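Local atomic coordinates of endoglucanase (Clostridium thermocellum, PDB entry 2YIK), a protein that probably hydrolyses internal beta-1,4-glucosidic bonds of cellulose, as a cellulase of glycoside hydrolase family 9. Residues G382-L387 / G477-S482; N432-C437 / S482-D487; C56-D61 / D109-F114; Y51-C56 / L66-D71. All blocks are in the same frame, centred on the assembly; numbering follows the deposited sequence.

Contact 1 of 4, residues G382-L387 / G477-S482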
# COMPACT_ATOMS: atom_id res chain seq x y z
N GLY A 382 -25.58 -8.12 -9.54
CA GLY A 382 -24.79 -7.83 -10.72
C GLY A 382 -23.57 -8.72 -10.93
O GLY A 382 -22.93 -8.62 -11.97
N GLY A 383 -23.23 -9.57 -9.96
CA GLY A 383 -22.09 -10.46 -10.13
C GLY A 383 -20.76 -9.99 -9.56
O GLY A 383 -19.71 -10.54 -9.87
N TYR A 384 -20.82 -8.98 -8.69
CA TYR A 384 -19.63 -8.39 -8.08
C TYR A 384 -19.41 -8.94 -6.67
O TYR A 384 -20.32 -8.89 -5.85
CB TYR A 384 -19.84 -6.88 -8.04
CG TYR A 384 -18.81 -6.06 -7.30
CD1 TYR A 384 -17.48 -6.03 -7.71
CD2 TYR A 384 -19.20 -5.23 -6.24
CE1 TYR A 384 -16.55 -5.19 -7.08
CE2 TYR A 384 -18.28 -4.39 -5.61
CZ TYR A 384 -16.96 -4.38 -6.04
OH TYR A 384 -16.06 -3.53 -5.43
N VAL A 385 -18.21 -9.46 -6.39
CA VAL A 385 -17.94 -10.00 -5.05
C VAL A 385 -17.68 -8.82 -4.10
O VAL A 385 -16.71 -8.09 -4.21
CB VAL A 385 -16.77 -11.01 -5.06
CG1 VAL A 385 -16.64 -11.65 -3.69
CG2 VAL A 385 -17.03 -12.09 -6.11
N PHE A 386 -18.61 -8.69 -3.16
CA PHE A 386 -18.70 -7.61 -2.19
C PHE A 386 -18.46 -8.04 -0.72
O PHE A 386 -19.30 -8.75 -0.16
CB PHE A 386 -20.11 -7.05 -2.38
CG PHE A 386 -20.44 -5.82 -1.59
CD1 PHE A 386 -20.99 -5.93 -0.31
CD2 PHE A 386 -20.30 -4.56 -2.16
CE1 PHE A 386 -21.41 -4.80 0.38
CE2 PHE A 386 -20.72 -3.42 -1.48
CZ PHE A 386 -21.28 -3.54 -0.20
N LEU A 387 -17.35 -7.62 -0.11
CA LEU A 387 -17.09 -7.98 1.30
C LEU A 387 -17.97 -7.10 2.19
O LEU A 387 -18.77 -7.60 2.98
CB LEU A 387 -15.61 -7.78 1.66
CG LEU A 387 -15.21 -8.07 3.11
CD1 LEU A 387 -15.68 -9.46 3.53
CD2 LEU A 387 -13.70 -7.97 3.24
N GLY A 477 -14.43 3.84 -4.13
CA GLY A 477 -14.95 2.83 -3.23
C GLY A 477 -15.70 1.72 -3.94
O GLY A 477 -15.52 0.54 -3.63
N GLY A 478 -16.55 2.10 -4.89
CA GLY A 478 -17.30 1.10 -5.64
C GLY A 478 -18.79 1.14 -5.40
O GLY A 478 -19.28 2.01 -4.67
N PRO A 479 -19.54 0.20 -6.00
CA PRO A 479 -20.99 0.14 -5.85
C PRO A 479 -21.40 -0.45 -4.50
O PRO A 479 -20.56 -0.99 -3.78
CB PRO A 479 -21.41 -0.73 -7.03
CG PRO A 479 -20.27 -1.72 -7.12
CD PRO A 479 -19.05 -0.84 -6.93
N ASP A 480 -22.68 -0.33 -4.16
CA ASP A 480 -23.15 -0.90 -2.90
C ASP A 480 -23.56 -2.34 -3.15
O ASP A 480 -23.32 -2.88 -4.22
CB ASP A 480 -24.30 -0.08 -2.30
CG ASP A 480 -25.50 0.07 -3.23
OD1 ASP A 480 -25.76 -0.82 -4.07
OD2 ASP A 480 -26.20 1.09 -3.10
N ALA A 481 -24.18 -2.97 -2.15
CA ALA A 481 -24.58 -4.37 -2.27
C ALA A 481 -25.62 -4.63 -3.35
O ALA A 481 -25.84 -5.77 -3.76
CB ALA A 481 -25.10 -4.88 -0.93
N SER A 482 -26.26 -3.56 -3.83
CA SER A 482 -27.30 -3.69 -4.85
C SER A 482 -26.85 -3.11 -6.20
O SER A 482 -27.68 -2.71 -7.03
CB SER A 482 -28.58 -2.97 -4.36
OG SER A 482 -29.26 -3.71 -3.34
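Phe386 lies against the backbone of Pro479, Asp480 and Ala481, and two residues earlier in the same segment Tyr384 meets the ring of Pro479. The packed part is the inner one. Tyr384 and Pro479 reach toward each other tip to tip, with CE2 of Tyr384 3.7 Å from CG of Pro479; CG of the tyrosine, anti to the backbone N (chi1 173°), starts the ring out toward the proline. The hydroxyl of Tyr384 bonds to Ser392 OG at the start of helix 392-408. Its ring also stacks with Tyr427 of helix 416-428, which touches Pro479 as well. At Phe386 the carbonyl oxygen of Pro479 comes in the plane of the ring, at its edge, 3.3 Å from CE2. Ala481 CB sits over one face in a CH-pi contact, 4.2 Å from the centroid of the Phe386 ring. Toward the solvent side the packing thins: Ala481 is exposed, and the CB of Asp480 points away from segment 382-387. Asp480 OD1 accepts from Ser482 N at 2.8 Å and from Gln484 N, holding the bend through two backbone amides, one of them just past the segment. Two loops of the family 9 catalytic domain are thus packed through aromatic rings beside helices 392-408 and 416-428, with an Asx turn shaping the outer end of segment 477-482.

Contact 2 of 4, residues N432-C437 / S482-D487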
# COMPACT_ATOMS: atom_id res chain seq x y z
N ASN A 432 -21.46 -4.00 -15.74
CA ASN A 432 -22.36 -4.04 -14.59
C ASN A 432 -23.71 -3.39 -14.90
O ASN A 432 -23.89 -2.80 -15.96
CB ASN A 432 -21.69 -3.33 -13.41
CG ASN A 432 -21.29 -1.90 -13.74
OD1 ASN A 432 -22.14 -1.05 -14.03
ND2 ASN A 432 -19.99 -1.63 -13.71
N PRO A 433 -24.68 -3.49 -13.97
CA PRO A 433 -26.01 -2.91 -14.18
C PRO A 433 -26.07 -1.42 -14.52
O PRO A 433 -27.05 -0.97 -15.13
CB PRO A 433 -26.73 -3.22 -12.87
CG PRO A 433 -26.15 -4.54 -12.49
CD PRO A 433 -24.66 -4.31 -12.74
N LEU A 434 -25.05 -0.65 -14.13
CA LEU A 434 -25.04 0.79 -14.41
C LEU A 434 -24.14 1.13 -15.59
O LEU A 434 -24.04 2.30 -15.96
CB LEU A 434 -24.52 1.56 -13.18
CG LEU A 434 -25.23 1.41 -11.83
CD1 LEU A 434 -24.54 2.30 -10.80
CD2 LEU A 434 -26.71 1.80 -11.97
N ASN A 435 -23.53 0.11 -16.19
CA ASN A 435 -22.58 0.27 -17.28
C ASN A 435 -21.61 1.36 -16.82
O ASN A 435 -21.18 2.22 -17.60
CB ASN A 435 -23.26 0.69 -18.59
CG ASN A 435 -22.31 0.59 -19.78
OD1 ASN A 435 -21.40 -0.24 -19.79
ND2 ASN A 435 -22.53 1.42 -20.78
N ARG A 436 -21.28 1.31 -15.54
CA ARG A 436 -20.40 2.30 -14.95
C ARG A 436 -18.97 1.83 -14.71
O ARG A 436 -18.74 0.77 -14.14
CB ARG A 436 -20.98 2.80 -13.63
CG ARG A 436 -20.30 4.06 -13.16
CD ARG A 436 -20.62 4.45 -11.74
NE ARG A 436 -22.00 4.86 -11.51
CZ ARG A 436 -22.71 5.65 -12.31
NH1 ARG A 436 -22.17 6.11 -13.44
NH2 ARG A 436 -23.94 6.00 -11.97
N CYS A 437 -18.02 2.64 -15.17
CA CYS A 437 -16.61 2.33 -14.98
C CYS A 437 -16.21 3.03 -13.68
O CYS A 437 -16.37 4.24 -13.54
CB CYS A 437 -15.76 2.86 -16.13
SG CYS A 437 -13.98 2.52 -15.92
N SER A 482 -26.26 -3.56 -3.83
CA SER A 482 -27.30 -3.69 -4.85
C SER A 482 -26.85 -3.11 -6.20
O SER A 482 -27.68 -2.71 -7.03
CB SER A 482 -28.58 -2.97 -4.36
OG SER A 482 -29.26 -3.71 -3.34
N ASP A 483 -25.52 -3.09 -6.40
CA ASP A 483 -24.90 -2.53 -7.62
C ASP A 483 -25.26 -1.05 -7.81
O ASP A 483 -25.08 -0.50 -8.90
CB ASP A 483 -25.32 -3.32 -8.87
CG ASP A 483 -24.95 -4.82 -8.79
OD1 ASP A 483 -23.77 -5.20 -8.97
OD2 ASP A 483 -25.87 -5.62 -8.49
N GLN A 484 -25.74 -0.37 -6.78
CA GLN A 484 -26.00 1.04 -7.05
C GLN A 484 -24.82 1.92 -6.60
O GLN A 484 -23.96 1.51 -5.82
CB GLN A 484 -27.28 1.53 -6.37
CG GLN A 484 -28.56 0.78 -6.75
CD GLN A 484 -28.97 1.00 -8.20
OE1 GLN A 484 -29.82 1.84 -8.52
NE2 GLN A 484 -28.37 0.21 -9.09
N HIS A 485 -24.78 3.14 -7.14
CA HIS A 485 -23.70 4.07 -6.87
C HIS A 485 -24.09 5.54 -7.08
O HIS A 485 -24.76 5.87 -8.06
CB HIS A 485 -22.52 3.73 -7.80
CG HIS A 485 -21.36 4.67 -7.70
ND1 HIS A 485 -20.35 4.51 -6.77
CD2 HIS A 485 -21.02 5.75 -8.44
CE1 HIS A 485 -19.44 5.46 -6.94
NE2 HIS A 485 -19.83 6.23 -7.95
N VAL A 486 -23.66 6.42 -6.18
CA VAL A 486 -23.94 7.85 -6.32
C VAL A 486 -22.64 8.56 -6.65
O VAL A 486 -21.74 8.66 -5.82
CB VAL A 486 -24.55 8.45 -5.04
CG1 VAL A 486 -24.61 9.98 -5.16
CG2 VAL A 486 -25.96 7.88 -4.82
N ASP A 487 -22.55 9.06 -7.88
CA ASP A 487 -21.36 9.75 -8.34
C ASP A 487 -21.36 11.25 -8.02
O ASP A 487 -21.65 12.08 -8.88
CB ASP A 487 -21.20 9.51 -9.85
CG ASP A 487 -19.89 10.03 -10.41
OD1 ASP A 487 -18.98 10.33 -9.61
OD2 ASP A 487 -19.78 10.14 -11.65
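Arg436 and His485 both start with CG anti to the backbone N (chi1 -165° for the arginine), and the bend of the arginine at chi3 (-68°) sets NE beside the imidazole. The two side chains cross at about a right angle, NE of Arg436 lying 3.3 Å from CD2 of His485, and the guanidinium and ring planes are 53° apart, so the groups are not stacked flat. Outside the two segments the imidazole meets Tyr438 edge-to-face and makes a weak hydrogen bond from ND1 to Gly478 O.

Next to this pair, Leu434 directs CD1 at the carbonyl oxygen of Asp483, 3.4 Å away, and also touches CB of His485; its CD2 meets NE2 of Gln484, whose chain bends back at chi2. At the outer end CG of Pro433 packs 3.9 Å from CG of Asp483. That carboxylate has its polar partners beyond the two segments: OD1 accepts from Tyr427 OH and Thr380 OG1, and OD2 from Gly382 N.

Segment 432-437 is shaped by a type I turn from Asn432 to Asn435. OD1 of Asn432 accepts from Leu434 N in an Asx turn, in plane and on a lone pair, and ND2 donates to Arg436 O at 2.7 Å. The join between these loops thus rests on apolar and polar-to-carbon contacts, while the hydrogen bonds of Asn432 shape its own segment. With Arg436 NE 4.4 Å from NE2 of His485, the positive charge might disfavour a second proton on the imidazole, an effect the carboxylate of Asp487 would partly offset.

Contact 3 of 4, residues C56-D61 / D109-F114. With ZN (zinc ion), chain E.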
# COMPACT_ATOMS: atom_id res chain seq x y z
N CYS A 56 3.23 14.46 -2.28
CA CYS A 56 3.32 15.54 -1.31
C CYS A 56 4.75 16.02 -1.10
O CYS A 56 5.71 15.30 -1.36
CB CYS A 56 2.72 15.01 0.01
SG CYS A 56 2.66 16.12 1.42
N GLY A 57 4.90 17.27 -0.65
CA GLY A 57 6.23 17.80 -0.38
C GLY A 57 6.90 18.68 -1.40
O GLY A 57 6.26 19.25 -2.29
N THR A 58 8.22 18.77 -1.28
CA THR A 58 9.06 19.59 -2.16
C THR A 58 9.45 18.91 -3.46
O THR A 58 10.09 19.52 -4.32
CB THR A 58 10.35 20.02 -1.42
OG1 THR A 58 11.08 18.86 -1.01
CG2 THR A 58 10.01 20.85 -0.20
N GLY A 59 9.07 17.65 -3.63
CA GLY A 59 9.43 16.97 -4.85
C GLY A 59 8.30 16.68 -5.82
O GLY A 59 8.48 15.90 -6.75
N VAL A 60 7.14 17.31 -5.65
CA VAL A 60 6.07 16.97 -6.57
C VAL A 60 6.15 17.51 -8.00
O VAL A 60 5.76 16.78 -8.91
CB VAL A 60 4.64 17.19 -5.94
CG1 VAL A 60 4.74 17.96 -4.66
CG2 VAL A 60 3.71 17.86 -6.93
N ASP A 61 6.64 18.73 -8.26
CA ASP A 61 6.69 19.10 -9.68
C ASP A 61 7.79 18.33 -10.38
O ASP A 61 7.80 18.21 -11.61
CB ASP A 61 6.86 20.62 -9.96
CG ASP A 61 7.44 21.40 -8.80
OD1 ASP A 61 8.64 21.21 -8.49
OD2 ASP A 61 6.69 22.22 -8.21
N ASP A 109 13.17 17.30 8.54
CA ASP A 109 12.48 17.17 7.26
C ASP A 109 11.65 15.88 7.17
O ASP A 109 12.20 14.79 7.02
CB ASP A 109 13.51 17.21 6.13
CG ASP A 109 12.88 17.15 4.75
OD1 ASP A 109 11.64 17.07 4.64
OD2 ASP A 109 13.65 17.18 3.76
N VAL A 110 10.33 16.01 7.29
CA VAL A 110 9.46 14.84 7.18
C VAL A 110 8.52 15.05 5.99
O VAL A 110 7.37 14.61 6.00
CB VAL A 110 8.63 14.59 8.47
CG1 VAL A 110 9.55 14.16 9.61
CG2 VAL A 110 7.86 15.83 8.85
N SER A 111 9.05 15.71 4.97
CA SER A 111 8.30 15.99 3.76
C SER A 111 8.42 14.83 2.77
O SER A 111 9.29 13.96 2.90
CB SER A 111 8.83 17.26 3.08
OG SER A 111 10.08 17.02 2.46
N GLY A 112 7.53 14.82 1.79
CA GLY A 112 7.54 13.78 0.78
C GLY A 112 6.42 12.77 0.94
O GLY A 112 5.50 12.97 1.72
N GLY A 113 6.50 11.68 0.18
CA GLY A 113 5.47 10.68 0.28
C GLY A 113 4.16 11.09 -0.39
O GLY A 113 4.14 11.96 -1.25
N PHE A 114 3.07 10.48 0.07
CA PHE A 114 1.76 10.71 -0.53
C PHE A 114 0.65 11.04 0.45
O PHE A 114 0.66 10.54 1.58
CB PHE A 114 1.35 9.46 -1.31
CG PHE A 114 2.32 9.05 -2.39
CD1 PHE A 114 3.51 8.40 -2.07
CD2 PHE A 114 2.03 9.31 -3.73
CE1 PHE A 114 4.40 8.02 -3.07
CE2 PHE A 114 2.92 8.93 -4.74
CZ PHE A 114 4.11 8.28 -4.41
ZN ZN E . 1.13 17.71 0.42
O HOH W 1 9.77 15.97 -0.39
O HOH W 2 13.12 18.34 1.29
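Cys56 meets the backbone of Gly112 and Gly113, and Thr58 extends the contact to the start of segment 109-114 through two waters. At Asp109, water 2 donates to OD2 at 2.8 Å and also bonds to Thr58 OG1. The other oxygen of this carboxylate, OD1, turns back to its own segment and takes two donors, Ser111 N in an Asx turn and Ser111 OG, the latter on its syn lone pair. Val110 packs against strand 177-184. At Ser111, chi1 of 74° puts OG between the backbone N and carbonyl carbon, where water 1 donates to it and bonds to Thr58 OG1, making a second bridge. Gly112 follows: its CA lies 3.2 Å from Cys56 O as a CA-H...O contact and 4.4 Å from the CA of Gly57, two glycines letting the backbones come this close. Gly113 O then accepts from Cys56 N at 2.9 Å. The CB of Phe114 points away from segment 56-61, and its ring meets that of Phe161. With SG anti to its backbone N (chi1 -179°), Cys56 SG binds the zinc ion at 2.4 Å; Cys72, His73 and His115 complete the site. The backbone N of Cys56 is tied to Gly113, two residues before His115, so the contact bears on two ligands, consistent with a structural zinc site.

Contact 4 of 4, residues Y51-C56 / L66-D71. With ZN (zinc ion), chain E.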
# COMPACT_ATOMS: atom_id res chain seq x y z
N TYR A 51 -1.43 8.04 -7.89
CA TYR A 51 -0.32 8.33 -7.01
C TYR A 51 0.29 9.69 -7.34
O TYR A 51 0.67 10.43 -6.44
CB TYR A 51 0.69 7.19 -7.06
CG TYR A 51 0.10 5.94 -6.44
CD1 TYR A 51 -0.15 5.88 -5.07
CD2 TYR A 51 -0.30 4.87 -7.24
CE1 TYR A 51 -0.80 4.78 -4.50
CE2 TYR A 51 -0.95 3.77 -6.69
CZ TYR A 51 -1.21 3.73 -5.32
OH TYR A 51 -1.89 2.66 -4.78
N ASP A 52 0.36 10.02 -8.63
CA ASP A 52 0.90 11.32 -9.01
C ASP A 52 0.03 12.42 -8.43
O ASP A 52 0.52 13.49 -8.05
CB ASP A 52 0.94 11.47 -10.54
CG ASP A 52 1.86 10.47 -11.20
OD1 ASP A 52 1.66 9.25 -10.98
OD2 ASP A 52 2.77 10.89 -11.94
N ALA A 53 -1.28 12.16 -8.35
CA ALA A 53 -2.22 13.15 -7.83
C ALA A 53 -2.11 13.34 -6.33
O ALA A 53 -2.57 14.36 -5.81
CB ALA A 53 -3.65 12.75 -8.20
N ASN A 54 -1.50 12.38 -5.64
CA ASN A 54 -1.34 12.48 -4.19
C ASN A 54 0.08 12.74 -3.70
O ASN A 54 0.32 12.74 -2.50
CB ASN A 54 -1.87 11.21 -3.49
CG ASN A 54 -3.39 11.21 -3.33
OD1 ASN A 54 -3.92 10.63 -2.38
ND2 ASN A 54 -4.08 11.85 -4.26
N MET A 55 1.02 12.96 -4.61
CA MET A 55 2.39 13.24 -4.19
C MET A 55 2.41 14.50 -3.31
O MET A 55 1.71 15.47 -3.57
CB MET A 55 3.30 13.41 -5.41
CG MET A 55 3.56 12.09 -6.11
SD MET A 55 4.66 12.22 -7.53
CE MET A 55 5.08 10.49 -7.77
N CYS A 56 3.23 14.46 -2.28
CA CYS A 56 3.32 15.54 -1.31
C CYS A 56 4.75 16.02 -1.10
O CYS A 56 5.71 15.30 -1.36
CB CYS A 56 2.72 15.01 0.01
SG CYS A 56 2.66 16.12 1.42
N LEU A 66 1.32 14.99 -13.41
CA LEU A 66 0.12 15.81 -13.54
C LEU A 66 0.47 17.29 -13.40
O LEU A 66 0.93 17.73 -12.34
CB LEU A 66 -0.92 15.40 -12.50
CG LEU A 66 -1.36 13.93 -12.62
CD1 LEU A 66 -2.22 13.56 -11.42
CD2 LEU A 66 -2.13 13.73 -13.93
N SER A 67 0.26 18.05 -14.47
CA SER A 67 0.58 19.47 -14.48
C SER A 67 -0.17 20.27 -13.42
O SER A 67 0.30 21.33 -12.99
CB SER A 67 0.31 20.06 -15.87
OG SER A 67 -1.05 19.87 -16.24
N TRP A 68 -1.33 19.78 -12.99
CA TRP A 68 -2.09 20.51 -11.99
C TRP A 68 -1.66 20.23 -10.55
O TRP A 68 -2.32 20.67 -9.60
CB TRP A 68 -3.59 20.25 -12.15
CG TRP A 68 -3.95 18.81 -12.31
CD1 TRP A 68 -3.95 18.10 -13.47
CD2 TRP A 68 -4.42 17.93 -11.28
NE1 TRP A 68 -4.40 16.82 -13.23
CE2 TRP A 68 -4.68 16.69 -11.90
CE3 TRP A 68 -4.62 18.07 -9.90
CZ2 TRP A 68 -5.18 15.59 -11.17
CZ3 TRP A 68 -5.10 16.98 -9.19
CH2 TRP A 68 -5.37 15.75 -9.82
N ARG A 69 -0.57 19.49 -10.37
CA ARG A 69 -0.04 19.22 -9.03
C ARG A 69 1.34 19.88 -8.89
O ARG A 69 2.21 19.72 -9.75
CB ARG A 69 0.11 17.72 -8.76
CG ARG A 69 -1.18 16.97 -8.41
CD ARG A 69 -1.94 17.63 -7.27
NE ARG A 69 -1.06 18.27 -6.29
CZ ARG A 69 -0.32 17.63 -5.39
NH1 ARG A 69 -0.34 16.30 -5.32
NH2 ARG A 69 0.45 18.33 -4.56
N GLY A 70 1.53 20.65 -7.82
CA GLY A 70 2.81 21.29 -7.57
C GLY A 70 3.23 20.99 -6.14
O GLY A 70 2.49 20.33 -5.41
N ASP A 71 4.40 21.47 -5.72
CA ASP A 71 4.88 21.25 -4.36
C ASP A 71 3.84 21.68 -3.35
O ASP A 71 3.17 22.69 -3.53
CB ASP A 71 6.18 22.03 -4.11
CG ASP A 71 7.33 21.52 -4.94
OD1 ASP A 71 7.20 20.45 -5.55
OD2 ASP A 71 8.39 22.20 -4.98
ZN ZN E . 1.13 17.71 0.42
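Arg69 places its guanidinium against the carbonyl oxygens of Ala53 and Met55. NH1 donates to Met55 O at 2.8 Å, nearly straight (158°), in the carbonyl plane and on a lone pair, with the oxygen also near the guanidinium plane. The same nitrogen donates to Ala53 O at 3.0 Å, here from above the carbonyl plane, and NH2 adds a weak bond to Met55 O. Two carbonyls thus grip NH1. The bend at chi2 (-52°) brings CD of Arg69 to 3.6 Å from Ala53 O, and a further bend at chi3 (-33°) turns NE.

Alongside, CB of Ala53 touches both CD1 of Leu66 at 3.6 Å and CH2 of Trp68 at 3.8 Å, while Asp52 CB meets the same leucine methyl. Segment 66-71 belongs to the loop that leads to the zinc ligands Cys72 and His73, and Cys56 closes segment 51-56, so the arginine ties together the two approaches to the metal in this family 9 catalytic domain.

Farther out, CB of Leu66 and CG of Arg69 lie over one face of the Trp68 indole, toward its rim, within a type I turn from Leu66 to Arg69. Glu198 OE2 forms a salt bridge with Arg69 NE and also accepts from Gly70 N, and Asp52 OD2 takes the amide of Leu65.

How the contacts relate
The four contacts form two pairs within the family 9 catalytic domain. Contacts 3 and 4, with centres 10 Å apart, come first in the chain; they share Cys56, interleave in sequence and both reach the zinc ion, and their first segments lie on the successive helices 60-63 and 49-54. Contacts 1 and 2, with centres 9 Å apart, come later, share Ser482, are likewise interleaved and touch each other directly. Contacts 1 and 3 lie on opposite sides of the chain's centre, 35 Å apart between centres. One pair thus lies at the zinc site in the early part of the chain, the other among later loops beside helices 392-408 and 416-428.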